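Local coordinates for protein 1,3,6,8-tetrahydroxynaphthalene synthase (Streptomyces coelicolor, PDB 1U0M) that condenses five malonyl-CoA units into a linear pentaketide and cyclises it to the fused-ring melanin precursor 1,3,6,8-tetrahydroxynaphthalene, working as a homodimeric type III polyketide synthase, at residues A320-R323 with L324-G328; D295-A298 with F299-S302; I153-A156 with H157-C160; V79-R82 with E83-R87. All blocks are in the same frame, centred on the assembly; numbering follows the deposited sequence.

Contact 1. Residues A320-R323 with L324-G328; sequences ALRR and LFDEG
F325 sits one turn after L321 near the C-terminal end of helix 315-326, in the C-terminal half of the thiolase fold, and its side chain lies alongside L321. CB lies 3.6 Å from R322 O. With CG anti to the carbonyl carbon (chi1 -85°), the torsion puts the ring beside the L321 carbonyl: CG is 3.9 Å from L321 O, and CD1 comes within 3.2 Å of the same oxygen, which stands at the ring edge and near its plane. Farther out, CE1 packs on L321 CD2 at 4.2 Å, the two side chains pointing the same way. L321 O also accepts the 2.9 Å backbone bond from F325 N. The phenyl ring also meets W354 edge to face and touches R14 of strand 11-18. Cut back to alanine, this position would probably leave L321 CD2 without its aromatic neighbour and W354 without its edge-to-face partner. On the next face of the helix the contact turns polar. R322, its chain bent at chi2 and chi3, curls toward D326, forming a weak salt bridge of 3.5 Å between NH1 and OD2, with the guanidinium and carboxylate planes 33° apart. The stronger partner of R322 is D319, which pairs with both arginines, and R323 has E308 as a second partner. L324 turns inward onto I276 and F274, while its CB lies against L321 O. The helical pattern persists weakly to E327, whose N reaches R323 O at 3.4 Å.

Contact 2. Residues D295-A298 with F299-S302; sequences DPHA and FRFS
P296 O accepts the backbone hydrogen bond from F299 N at 3.1 Å, closing a 3-10 turn over residues 296-298 that leads into helix 300-308 on the surface of the C-terminal half of the thiolase fold. Directly after it, F299 is the centre of an inverse gamma turn, marked by a weak bond of 3.1 Å from R300 N to A298 O. Around this turn F299 is buried while H297 is exposed. A298 CB stands over one face of the F299 ring, 4.3 Å from the centroid, a CH-pi contact, and the ring packs on L285 and L288 of helix 281-291 and on V277 of strand 276-278. Its CE1 also approaches D295 O at 3.6 Å. On the outer side, H297 and R300 run alongside each other and point the same way, both with CG anti to the backbone N (chi1 172° for R300). R300 then bends at chi3, laying its guanidinium flat on the imidazole with the planes 19° apart. The offset brings NH1 over the ring near its rim, 3.0 Å from H297 NE2, a stacking approach and not a hydrogen bond. E327, just past helix 315-326, pairs with R300 through a salt bridge to NH2. The aliphatic part of the arginine joins the stack as well: R300 CD rests 3.4 Å from H297 CE1.

Contact 3. Residues I153-A156 with H157-C160; sequences INRA and HDFC
R155 and D158 both send CG anti to their own carbonyl carbons (chi1 -73° and -78°), and R155 then folds at chi2 and chi3, bringing the two side chains alongside each other, three residues apart. R155 NH1 reaches D158 OD2 at 3.1 Å, a salt bridge in which the oxygen stands at the guanidinium edge while the two planes are turned 64° apart. The stronger partner of the same OD2 is R137 of the second subunit, whose guanidinium also comes close to that of R155; the carboxylate that both arginines contact probably offsets their charge. D158 OD1 bonds to N218 of strand 212-222. A leucine in place of D158 would probably leave R155 and R137 of the second subunit facing each other without their shared anion, and N218 without its acceptor. Regular backbone bonds carry the helix past this site, F159 N to R155 O at 2.8 Å and H157 N to I153 O at 2.9 Å. On other sides of the helix A156 packs on I110, A168 and I170, H157 on L215, and N154 bonds through ND2 to M349 O. A buried helix laid on the central strands, with an ion-pair network reaching into its partner subunit, suits the dimer interface of thiolase-fold enzymes such as the chalcone synthases.

Contact 4. Residues V79-R82 with E83-R87; sequences VYER and EAKSR
V79 lies alongside E83, its CG1 packed on E83 CG at 3.7 Å, one turn apart on the long helix 73-99, where R82, E83 and R87 build a salt-bridge network. E83 CG is anti to the carbonyl carbon (chi1 -66°), and a bend at chi2 brings its carboxylate between the two arginines. R82 NH2 meets OE2 at 2.6 Å, in the guanidinium plane and on the anti lone pair of the oxygen; NE adds a weaker bond to the same atom. The two flat groups stand almost perpendicular, at 89°. The other oxygen, OE1, takes R87 NE at 2.9 Å, so each oxygen has its own arginine, and R87 continues to E21. On another side of the helix A84 packs on C173 and F175 of strand 167-175. Y80 also leaves the charged side, carrying its hydroxyl to S113. A looser pair, E81 OE2 and K85 NZ, forms a salt bridge at 3.6 Å, with K85 also in a cation-pi contact with W125. At the exposed side R82 O accepts twice, from S86 N at 3.1 Å and, from the opposite face of its carbonyl plane, from S86 OG at 2.9 Å.

Overall arrangement
Contacts 1 and 2 hold successive helices of the C-terminal half together: F301 packs on the 315-326 helix, and a salt bridge between the two contacts adds to the join. Their centres are about 13 Å apart. Contact 2 lies at the surface and relies on stacking around a turn, whereas contact 1 is partly buried and mixes apolar packing with a weak ion pair along the helix. The N-terminal half holds contacts 3 and 4, with centres about 26 Å apart. Contact 3 is buried, and its charges pair across the subunit boundary; contact 4, partly buried, keeps its arginine-glutamate network within one chain. It sits on the opposite side of the chain's centre from contact 2, about 33 Å away between centres.

Contact 1. Residues A320-R323 with L324-G328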
loop_
_atom_site.group_PDB
_atom_site.type_symbol
_atom_site.label_atom_id
_atom_site.label_comp_id
_atom_site.label_asym_id
_atom_site.label_seq_id
_atom_site.Cartn_x
_atom_site.Cartn_y
_atom_site.Cartn_z
ATOM N N ALA A 320 -17.581 13.925 0.073
ATOM C CA ALA A 320 -18.926 13.926 -0.490
ATOM C C ALA A 320 -19.846 13.485 0.635
ATOM O O ALA A 320 -20.875 14.108 0.886
ATOM C CB ALA A 320 -19.021 12.961 -1.660
ATOM N N LEU A 321 -19.462 12.410 1.318
ATOM C CA LEU A 321 -20.241 11.911 2.440
ATOM C C LEU A 321 -20.363 13.020 3.461
ATOM O O LEU A 321 -21.459 13.341 3.909
ATOM C CB LEU A 321 -19.558 10.720 3.104
ATOM C CG LEU A 321 -19.989 9.321 2.676
ATOM C CD1 LEU A 321 -19.257 8.301 3.534
ATOM C CD2 LEU A 321 -21.495 9.164 2.837
ATOM N N ARG A 322 -19.231 13.606 3.827
ATOM C CA ARG A 322 -19.230 14.681 4.803
ATOM C C ARG A 322 -20.280 15.735 4.443
ATOM O O ARG A 322 -20.894 16.335 5.325
ATOM C CB ARG A 322 -17.835 15.314 4.891
ATOM C CG ARG A 322 -17.665 16.328 6.018
ATOM C CD ARG A 322 -18.033 17.727 5.559
ATOM N NE ARG A 322 -16.988 18.316 4.726
ATOM C CZ ARG A 322 -17.207 19.211 3.765
ATOM N NH1 ARG A 322 -18.436 19.625 3.500
ATOM N NH2 ARG A 322 -16.192 19.694 3.067
ATOM N N ARG A 323 -20.495 15.953 3.150
ATOM C CA ARG A 323 -21.477 16.938 2.710
ATOM C C ARG A 323 -22.892 16.375 2.762
ATOM O O ARG A 323 -23.870 17.125 2.832
ATOM C CB ARG A 323 -21.160 17.411 1.291
ATOM C CG ARG A 323 -19.923 18.283 1.193
ATOM C CD ARG A 323 -19.485 18.446 -0.247
ATOM N NE ARG A 323 -18.149 19.021 -0.334
ATOM C CZ ARG A 323 -17.892 20.322 -0.335
ATOM N NH1 ARG A 323 -18.885 21.197 -0.260
ATOM N NH2 ARG A 323 -16.638 20.751 -0.399
ATOM N N LEU A 324 -22.993 15.052 2.724
ATOM C CA LEU A 324 -24.284 14.388 2.773
ATOM C C LEU A 324 -24.778 14.378 4.212
ATOM O O LEU A 324 -25.972 14.232 4.473
ATOM C CB LEU A 324 -24.159 12.964 2.235
ATOM C CG LEU A 324 -25.432 12.125 2.132
ATOM C CD1 LEU A 324 -25.228 11.042 1.094
ATOM C CD2 LEU A 324 -25.776 11.530 3.487
ATOM N N PHE A 325 -23.843 14.541 5.141
ATOM C CA PHE A 325 -24.165 14.581 6.559
ATOM C C PHE A 325 -24.655 15.972 6.934
ATOM O O PHE A 325 -25.659 16.111 7.630
ATOM C CB PHE A 325 -22.934 14.246 7.408
ATOM C CG PHE A 325 -22.705 12.777 7.601
ATOM C CD1 PHE A 325 -22.548 11.933 6.509
ATOM C CD2 PHE A 325 -22.636 12.237 8.880
ATOM C CE1 PHE A 325 -22.324 10.574 6.687
ATOM C CE2 PHE A 325 -22.412 10.878 9.070
ATOM C CZ PHE A 325 -22.255 10.044 7.973
ATOM N N ASP A 326 -23.942 16.999 6.475
ATOM C CA ASP A 326 -24.312 18.378 6.784
ATOM C C ASP A 326 -25.715 18.719 6.308
ATOM O O ASP A 326 -26.449 19.436 6.988
ATOM C CB ASP A 326 -23.306 19.354 6.180
ATOM C CG ASP A 326 -21.893 19.092 6.654
ATOM O OD1 ASP A 326 -21.695 18.888 7.873
ATOM O OD2 ASP A 326 -20.979 19.096 5.802
ATOM N N GLU A 327 -26.077 18.232 5.128
ATOM C CA GLU A 327 -27.419 18.459 4.618
ATOM C C GLU A 327 -28.243 17.414 5.329
ATOM O O GLU A 327 -29.456 17.534 5.471
ATOM C CB GLU A 327 -27.488 18.216 3.118
ATOM C CG GLU A 327 -28.905 18.186 2.584
ATOM C CD GLU A 327 -28.956 17.863 1.113
ATOM O OE1 GLU A 327 -28.365 18.630 0.321
ATOM O OE2 GLU A 327 -29.585 16.848 0.747
ATOM N N GLY A 328 -27.544 16.379 5.777
ATOM C CA GLY A 328 -28.166 15.278 6.493
ATOM C C GLY A 328 -29.675 15.283 6.604
ATOM O O GLY A 328 -30.237 15.892 7.522
#

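Contact 2. Residues D295-A298 with F299-S302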
loop_
_atom_site.group_PDB
_atom_site.type_symbol
_atom_site.label_atom_id
_atom_site.label_comp_id
_atom_site.label_asym_id
_atom_site.label_seq_id
_atom_site.Cartn_x
_atom_site.Cartn_y
_atom_site.Cartn_z
ATOM N N ASP A 295 -29.673 10.127 -12.441
ATOM C CA ASP A 295 -30.080 11.484 -12.731
ATOM C C ASP A 295 -28.822 12.295 -12.515
ATOM O O ASP A 295 -27.953 11.904 -11.708
ATOM C CB ASP A 295 -31.256 11.913 -11.809
ATOM C CG ASP A 295 -30.901 11.963 -10.337
ATOM O OD1 ASP A 295 -29.995 12.730 -9.984
ATOM O OD2 ASP A 295 -31.529 11.257 -9.514
ATOM N N PRO A 296 -28.647 13.393 -13.266
ATOM C CA PRO A 296 -27.406 14.157 -13.020
ATOM C C PRO A 296 -27.280 14.500 -11.526
ATOM O O PRO A 296 -26.349 14.080 -10.843
ATOM C CB PRO A 296 -27.556 15.411 -13.879
ATOM C CG PRO A 296 -28.856 15.282 -14.601
ATOM C CD PRO A 296 -29.568 14.048 -14.210
ATOM N N HIS A 297 -28.270 15.252 -11.056
ATOM C CA HIS A 297 -28.426 15.727 -9.683
ATOM C C HIS A 297 -28.090 14.706 -8.600
ATOM O O HIS A 297 -27.916 15.071 -7.443
ATOM C CB HIS A 297 -29.880 16.203 -9.499
ATOM C CG HIS A 297 -30.157 16.843 -8.174
ATOM N ND1 HIS A 297 -29.611 18.056 -7.806
ATOM C CD2 HIS A 297 -30.938 16.449 -7.137
ATOM C CE1 HIS A 297 -30.051 18.384 -6.603
ATOM N NE2 HIS A 297 -30.857 17.427 -6.175
ATOM N N ALA A 298 -27.991 13.437 -8.977
ATOM C CA ALA A 298 -27.693 12.380 -8.021
ATOM C C ALA A 298 -26.333 12.571 -7.370
ATOM O O ALA A 298 -26.185 12.411 -6.156
ATOM C CB ALA A 298 -27.756 11.020 -8.707
ATOM N N PHE A 299 -25.342 12.912 -8.187
ATOM C CA PHE A 299 -23.985 13.125 -7.697
ATOM C C PHE A 299 -23.800 14.592 -7.360
ATOM O O PHE A 299 -22.840 15.224 -7.799
ATOM C CB PHE A 299 -22.966 12.710 -8.756
ATOM C CG PHE A 299 -23.386 11.519 -9.553
ATOM C CD1 PHE A 299 -24.148 11.675 -10.705
ATOM C CD2 PHE A 299 -23.065 10.239 -9.128
ATOM C CE1 PHE A 299 -24.588 10.569 -11.422
ATOM C CE2 PHE A 299 -23.500 9.126 -9.837
ATOM C CZ PHE A 299 -24.264 9.292 -10.987
ATOM N N ARG A 300 -24.738 15.127 -6.587
ATOM C CA ARG A 300 -24.703 16.521 -6.176
ATOM C C ARG A 300 -23.580 16.763 -5.174
ATOM O O ARG A 300 -22.936 17.813 -5.192
ATOM C CB ARG A 300 -26.046 16.913 -5.549
ATOM C CG ARG A 300 -26.056 18.301 -4.920
ATOM C CD ARG A 300 -27.444 18.728 -4.433
ATOM N NE ARG A 300 -27.934 17.958 -3.289
ATOM C CZ ARG A 300 -28.487 16.751 -3.367
ATOM N NH1 ARG A 300 -28.629 16.157 -4.545
ATOM N NH2 ARG A 300 -28.905 16.141 -2.265
ATOM N N PHE A 301 -23.359 15.781 -4.306
ATOM C CA PHE A 301 -22.334 15.869 -3.268
ATOM C C PHE A 301 -20.924 15.727 -3.826
ATOM O O PHE A 301 -20.010 16.438 -3.415
ATOM C CB PHE A 301 -22.600 14.802 -2.205
ATOM C CG PHE A 301 -23.917 14.974 -1.507
ATOM C CD1 PHE A 301 -24.056 15.895 -0.472
ATOM C CD2 PHE A 301 -25.036 14.258 -1.921
ATOM C CE1 PHE A 301 -25.287 16.104 0.137
ATOM C CE2 PHE A 301 -26.272 14.460 -1.317
ATOM C CZ PHE A 301 -26.395 15.386 -0.285
ATOM N N SER A 302 -20.755 14.810 -4.768
ATOM C CA SER A 302 -19.456 14.600 -5.386
ATOM C C SER A 302 -19.084 15.877 -6.126
ATOM O O SER A 302 -18.017 16.455 -5.904
ATOM C CB SER A 302 -19.527 13.441 -6.380
ATOM O OG SER A 302 -20.169 12.314 -5.806
#

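Contact 3. Residues I153-A156 with H157-C160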
loop_
_atom_site.group_PDB
_atom_site.type_symbol
_atom_site.label_atom_id
_atom_site.label_comp_id
_atom_site.label_asym_id
_atom_site.label_seq_id
_atom_site.Cartn_x
_atom_site.Cartn_y
_atom_site.Cartn_z
ATOM N N ILE A 153 -12.535 2.082 2.315
ATOM C CA ILE A 153 -13.837 1.727 2.853
ATOM C C ILE A 153 -13.994 0.222 2.763
ATOM O O ILE A 153 -14.166 -0.452 3.772
ATOM C CB ILE A 153 -14.960 2.400 2.052
ATOM C CG1 ILE A 153 -14.953 3.907 2.327
ATOM C CG2 ILE A 153 -16.302 1.774 2.409
ATOM C CD1 ILE A 153 -15.780 4.724 1.344
ATOM N N ASN A 154 -13.919 -0.300 1.545
ATOM C CA ASN A 154 -14.054 -1.730 1.325
ATOM C C ASN A 154 -13.134 -2.554 2.208
ATOM O O ASN A 154 -13.418 -3.715 2.481
ATOM C CB ASN A 154 -13.798 -2.067 -0.144
ATOM C CG ASN A 154 -14.853 -1.496 -1.050
ATOM O OD1 ASN A 154 -15.824 -0.906 -0.581
ATOM N ND2 ASN A 154 -14.681 -1.671 -2.353
ATOM N N ARG A 155 -12.032 -1.966 2.662
ATOM C CA ARG A 155 -11.112 -2.708 3.518
ATOM C C ARG A 155 -11.555 -2.645 4.964
ATOM O O ARG A 155 -11.638 -3.669 5.639
ATOM C CB ARG A 155 -9.672 -2.179 3.408
ATOM C CG ARG A 155 -8.948 -2.530 2.119
ATOM C CD ARG A 155 -9.378 -3.879 1.569
ATOM N NE ARG A 155 -10.175 -3.719 0.353
ATOM C CZ ARG A 155 -11.018 -4.631 -0.117
ATOM N NH1 ARG A 155 -11.186 -5.778 0.526
ATOM N NH2 ARG A 155 -11.697 -4.394 -1.231
ATOM N N ALA A 156 -11.828 -1.437 5.444
ATOM C CA ALA A 156 -12.273 -1.260 6.819
ATOM C C ALA A 156 -13.496 -2.147 7.028
ATOM O O ALA A 156 -13.728 -2.675 8.113
ATOM C CB ALA A 156 -12.628 0.189 7.058
ATOM N N HIS A 157 -14.262 -2.303 5.957
ATOM C CA HIS A 157 -15.468 -3.112 5.937
ATOM C C HIS A 157 -15.077 -4.582 6.101
ATOM O O HIS A 157 -15.392 -5.214 7.114
ATOM C CB HIS A 157 -16.174 -2.875 4.597
ATOM C CG HIS A 157 -17.473 -3.599 4.444
ATOM N ND1 HIS A 157 -17.604 -4.950 4.673
ATOM C CD2 HIS A 157 -18.682 -3.174 4.003
ATOM C CE1 HIS A 157 -18.834 -5.329 4.374
ATOM N NE2 HIS A 157 -19.508 -4.270 3.963
ATOM N N ASP A 158 -14.381 -5.116 5.100
ATOM C CA ASP A 158 -13.926 -6.500 5.123
ATOM C C ASP A 158 -13.329 -6.844 6.478
ATOM O O ASP A 158 -13.522 -7.943 6.992
ATOM C CB ASP A 158 -12.878 -6.724 4.031
ATOM C CG ASP A 158 -13.491 -6.870 2.658
ATOM O OD1 ASP A 158 -14.403 -6.088 2.323
ATOM O OD2 ASP A 158 -13.062 -7.765 1.904
ATOM N N PHE A 159 -12.602 -5.896 7.053
ATOM C CA PHE A 159 -11.969 -6.104 8.343
ATOM C C PHE A 159 -13.025 -6.322 9.408
ATOM O O PHE A 159 -12.991 -7.313 10.129
ATOM C CB PHE A 159 -11.127 -4.889 8.715
ATOM C CG PHE A 159 -10.262 -5.089 9.928
ATOM C CD1 PHE A 159 -9.100 -5.847 9.854
ATOM C CD2 PHE A 159 -10.597 -4.498 11.139
ATOM C CE1 PHE A 159 -8.283 -6.005 10.963
ATOM C CE2 PHE A 159 -9.783 -4.654 12.253
ATOM C CZ PHE A 159 -8.627 -5.408 12.164
ATOM N N CYS A 160 -13.962 -5.385 9.500
ATOM C CA CYS A 160 -15.020 -5.462 10.497
ATOM C C CYS A 160 -15.850 -6.726 10.432
ATOM O O CYS A 160 -16.186 -7.300 11.461
ATOM C CB CYS A 160 -15.925 -4.244 10.389
ATOM S SG CYS A 160 -15.150 -2.790 11.075
#

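Contact 4. Residues V79-R82 with E83-R87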
loop_
_atom_site.group_PDB
_atom_site.type_symbol
_atom_site.label_atom_id
_atom_site.label_comp_id
_atom_site.label_asym_id
_atom_site.label_seq_id
_atom_site.Cartn_x
_atom_site.Cartn_y
_atom_site.Cartn_z
ATOM N N VAL A 79 8.328 18.474 2.153
ATOM C CA VAL A 79 7.144 19.288 2.418
ATOM C C VAL A 79 5.947 18.379 2.696
ATOM O O VAL A 79 5.128 18.667 3.570
ATOM C CB VAL A 79 6.789 20.172 1.237
ATOM C CG1 VAL A 79 5.546 20.983 1.564
ATOM C CG2 VAL A 79 7.967 21.059 0.891
ATOM N N TYR A 80 5.868 17.274 1.954
ATOM C CA TYR A 80 4.782 16.323 2.113
ATOM C C TYR A 80 4.674 15.816 3.539
ATOM O O TYR A 80 3.606 15.913 4.129
ATOM C CB TYR A 80 4.935 15.156 1.116
ATOM C CG TYR A 80 3.973 13.999 1.346
ATOM C CD1 TYR A 80 4.380 12.856 2.037
ATOM C CD2 TYR A 80 2.641 14.079 0.939
ATOM C CE1 TYR A 80 3.483 11.827 2.323
ATOM C CE2 TYR A 80 1.734 13.056 1.223
ATOM C CZ TYR A 80 2.162 11.933 1.917
ATOM O OH TYR A 80 1.269 10.920 2.215
ATOM N N GLU A 81 5.761 15.299 4.119
ATOM C CA GLU A 81 5.664 14.790 5.488
ATOM C C GLU A 81 5.468 15.863 6.544
ATOM O O GLU A 81 4.757 15.643 7.518
ATOM C CB GLU A 81 6.860 13.893 5.867
ATOM C CG GLU A 81 8.230 14.515 5.828
ATOM C CD GLU A 81 9.270 13.672 6.574
ATOM O OE1 GLU A 81 10.489 13.909 6.386
ATOM O OE2 GLU A 81 8.872 12.784 7.359
ATOM N N ARG A 82 6.080 17.027 6.361
ATOM C CA ARG A 82 5.899 18.103 7.332
ATOM C C ARG A 82 4.435 18.536 7.387
ATOM O O ARG A 82 3.858 18.674 8.474
ATOM C CB ARG A 82 6.737 19.325 6.964
ATOM C CG ARG A 82 6.525 20.511 7.913
ATOM C CD ARG A 82 7.070 21.811 7.317
ATOM N NE ARG A 82 6.238 22.337 6.234
ATOM C CZ ARG A 82 6.716 22.962 5.163
ATOM N NH1 ARG A 82 8.025 23.131 5.029
ATOM N NH2 ARG A 82 5.886 23.438 4.233
ATOM N N GLU A 83 3.841 18.752 6.208
ATOM C CA GLU A 83 2.454 19.198 6.117
ATOM C C GLU A 83 1.457 18.160 6.606
ATOM O O GLU A 83 0.385 18.508 7.087
ATOM C CB GLU A 83 2.098 19.592 4.677
ATOM C CG GLU A 83 2.829 20.822 4.129
ATOM C CD GLU A 83 2.540 22.089 4.920
ATOM O OE1 GLU A 83 1.429 22.211 5.482
ATOM O OE2 GLU A 83 3.417 22.972 4.967
ATOM N N ALA A 84 1.805 16.888 6.473
ATOM C CA ALA A 84 0.916 15.824 6.908
ATOM C C ALA A 84 0.991 15.653 8.428
ATOM O O ALA A 84 0.003 15.327 9.085
ATOM C CB ALA A 84 1.294 14.532 6.222
ATOM N N LYS A 85 2.173 15.864 8.985
ATOM C CA LYS A 85 2.321 15.719 10.420
ATOM C C LYS A 85 1.620 16.840 11.155
ATOM O O LYS A 85 0.987 16.601 12.175
ATOM C CB LYS A 85 3.795 15.649 10.799
ATOM C CG LYS A 85 4.361 14.269 10.550
ATOM C CD LYS A 85 5.812 14.152 10.958
ATOM C CE LYS A 85 6.281 12.713 10.852
ATOM N NZ LYS A 85 7.756 12.644 10.760
ATOM N N SER A 86 1.700 18.055 10.621
ATOM C CA SER A 86 1.038 19.194 11.250
ATOM C C SER A 86 -0.451 19.334 10.925
ATOM O O SER A 86 -1.133 20.158 11.531
ATOM C CB SER A 86 1.754 20.500 10.889
ATOM O OG SER A 86 1.925 20.629 9.492
ATOM N N ARG A 87 -0.974 18.533 9.997
ATOM C CA ARG A 87 -2.389 18.655 9.649
ATOM C C ARG A 87 -3.265 17.423 9.908
ATOM O O ARG A 87 -4.408 17.549 10.343
ATOM C CB ARG A 87 -2.537 19.056 8.175
ATOM C CG ARG A 87 -1.906 20.384 7.791
ATOM C CD ARG A 87 -2.109 20.640 6.309
ATOM N NE ARG A 87 -1.372 21.798 5.819
ATOM C CZ ARG A 87 -1.820 23.045 5.864
ATOM N NH1 ARG A 87 -3.015 23.302 6.384
ATOM N NH2 ARG A 87 -1.081 24.034 5.368
#